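Local coordinates for protein LAR_0958 cell surface adhesin (PDB 4NG0) that probably mediates adhesion of the bacterial cell to mucus, as a surface-exposed adhesin built of repeats with a ubiquitin-like beta-grasp fold, at residues A[36-39]-A[40-44]. Residues are numbered along the deposited sequence; the frame is centred on the assembly and turned at random. Where two conformers were deposited one is given.
Sequences STLT and SADFT
Thr39 and Asp42 hold each other at the start of the 3-10 turn 40-42, and the pair is a worked example of how an acidic side chain ties a turn back to the residue before it. Followed outward from the backbone, Asp42 first sets CB against the carbonyl oxygen of Thr39, 3.3 Å from it. Its CG stands anti to the carbonyl carbon (chi1 -71°), a torsion that carries the carboxylate back along the chain. CG itself lies about equally far from N and O of Thr39, 3.8 Å from each. Beyond it OD2 accepts the backbone N-H of Thr39 over 2.9 Å. The bond is fairly straight, at 163°. It uses the anti side of the carboxylate, 32° out of its plane. The same oxygen lies 3.3 Å from CA of Leu38, whose side chain crosses that of Asp42 at about a right angle. A water donating to O of Thr37 also reaches OD2, though weakly.

The return bond, from the backbone N of Asp42 to O of Thr39 (3.0 Å), closes the turn with its donor well above the carbonyl plane. The OD2 bond alone matches one half of a capping box; the reciprocal half is not made, N of Asp42 being given to O of Thr39. OG1 of Thr39, between its own N and carbonyl carbon, instead takes a weak bond from N of Ala41, as in an ST turn. At its ring edge Phe43 meets O of Thr39, CD1 lying 3.7 Å away.

The turn thus delivers the chain from the loop after strand 26-28 into edge strand 43-45. Leu38 and Asp42 both rest on Ala70 of helix 65-73, while Leu38 and Phe43 share Trp27 of strand 26-28, joining helix and sheet of the beta-grasp core.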
ATOM      1  N   SER A  36      13.150  -0.472   0.773  1.00 14.18           N
ATOM      2  CA  SER A  36      13.323  -0.642   2.216  1.00 16.77           C
ATOM      3  C   SER A  36      12.972   0.596   3.050  1.00 19.99           C
ATOM      4  O   SER A  36      12.814   0.495   4.265  1.00 21.62           O
ATOM      5  CB  SER A  36      14.762  -1.068   2.526  1.00 18.20           C
ATOM      6  OG  SER A  36      15.660   0.003   2.305  1.00 23.27           O
ATOM      7  N   THR A  37      12.842   1.753   2.410  1.00 14.95           N
ATOM      8  CA  THR A  37      12.604   2.988   3.145  1.00 16.79           C
ATOM      9  C   THR A  37      11.129   3.388   3.211  1.00 14.16           C
ATOM     10  O   THR A  37      10.776   4.332   3.924  1.00 14.89           O
ATOM     11  CB  THR A  37      13.402   4.170   2.564  1.00 19.02           C
ATOM     12  OG1 THR A  37      12.836   4.556   1.305  1.00 13.99           O
ATOM     13  CG2 THR A  37      14.878   3.799   2.392  1.00 16.66           C
ATOM     14  N   LEU A  38      10.273   2.684   2.475  1.00 12.03           N
ATOM     15  CA  LEU A  38       8.846   3.018   2.459  1.00 11.14           C
ATOM     16  C   LEU A  38       8.156   2.725   3.785  1.00 13.90           C
ATOM     17  O   LEU A  38       8.461   1.738   4.462  1.00 14.28           O
ATOM     18  CB  LEU A  38       8.114   2.283   1.332  1.00 11.11           C
ATOM     19  CG  LEU A  38       8.695   2.470  -0.072  1.00 14.45           C
ATOM     20  CD1 LEU A  38       7.874   1.675  -1.058  1.00 12.78           C
ATOM     21  CD2 LEU A  38       8.741   3.946  -0.467  1.00 16.20           C
ATOM     22  N   THR A  39       7.217   3.594   4.136  1.00 11.46           N
ATOM     23  CA  THR A  39       6.449   3.459   5.372  1.00 12.30           C
ATOM     24  C   THR A  39       4.962   3.544   5.071  1.00 10.10           C
ATOM     25  O   THR A  39       4.559   3.759   3.926  1.00 12.99           O
ATOM     26  CB  THR A  39       6.786   4.587   6.357  1.00 15.19           C
ATOM     27  OG1 THR A  39       6.256   5.822   5.863  1.00 17.83           O
ATOM     28  CG2 THR A  39       8.295   4.711   6.534  1.00 16.65           C
ATOM     29  N   SER A  40       4.134   3.393   6.099  1.00 14.82           N
ATOM     30  CA  SER A  40       2.693   3.488   5.911  0.50 11.96           C
ATOM     31  C   SER A  40       2.277   4.862   5.391  1.00 11.32           C
ATOM     32  O   SER A  40       1.280   4.986   4.677  1.00 16.74           O
ATOM     33  CB  SER A  40       1.944   3.151   7.205  0.50 16.53           C
ATOM     34  OG  SER A  40       2.322   4.026   8.252  0.50 21.46           O
ATOM     35  N   ALA A  41       3.045   5.892   5.743  1.00 14.43           N
ATOM     36  CA  ALA A  41       2.747   7.257   5.306  1.00 18.41           C
ATOM     37  C   ALA A  41       2.881   7.429   3.793  1.00 13.01           C
ATOM     38  O   ALA A  41       2.431   8.428   3.225  1.00 15.73           O
ATOM     39  CB  ALA A  41       3.645   8.252   6.029  1.00 23.26           C
ATOM     40  N   ASP A  42       3.497   6.448   3.143  1.00 10.87           N
ATOM     41  CA  ASP A  42       3.771   6.557   1.719  1.00 11.54           C
ATOM     42  C   ASP A  42       2.623   6.046   0.852  1.00 10.36           C
ATOM     43  O   ASP A  42       2.690   6.110  -0.374  1.00  9.65           O
ATOM     44  CB  ASP A  42       5.072   5.829   1.383  1.00 10.06           C
ATOM     45  CG  ASP A  42       6.291   6.550   1.921  1.00 12.23           C
ATOM     46  OD1 ASP A  42       6.305   7.797   1.877  1.00 15.59           O
ATOM     47  OD2 ASP A  42       7.228   5.871   2.382  1.00 14.75           O
ATOM     48  N   PHE A  43       1.574   5.546   1.504  1.00  8.65           N
ATOM     49  CA  PHE A  43       0.399   5.035   0.811  1.00  6.50           C
ATOM     50  C   PHE A  43      -0.830   5.701   1.395  1.00  9.66           C
ATOM     51  O   PHE A  43      -0.878   5.982   2.590  1.00 13.29           O
ATOM     52  CB  PHE A  43       0.278   3.511   0.977  1.00  8.27           C
ATOM     53  CG  PHE A  43       1.408   2.729   0.357  1.00  7.52           C
ATOM     54  CD1 PHE A  43       2.634   2.619   0.999  1.00  7.65           C
ATOM     55  CD2 PHE A  43       1.229   2.089  -0.859  1.00  9.42           C
ATOM     56  CE1 PHE A  43       3.679   1.889   0.428  1.00 10.05           C
ATOM     57  CE2 PHE A  43       2.269   1.355  -1.433  1.00  9.57           C
ATOM     58  CZ  PHE A  43       3.484   1.269  -0.793  1.00  8.60           C
ATOM     59  N   THR A  44      -1.807   5.951   0.542  1.00  6.69           N
ATOM     60  CA  THR A  44      -3.059   6.570   0.971  1.00  8.08           C
ATOM     61  C   THR A  44      -4.227   5.610   0.791  1.00  8.55           C
ATOM     62  O   THR A  44      -4.370   4.983  -0.255  1.00  9.06           O
ATOM     63  CB  THR A  44      -3.309   7.858   0.178  1.00  9.78           C
ATOM     64  OG1 THR A  44      -2.285   8.797   0.515  1.00 11.53           O
ATOM     65  CG2 THR A  44      -4.668   8.476   0.512  1.00 10.25           C
TER
HETATM   66  O   HOH W   1      10.080   7.272   3.716  1.00 28.57           O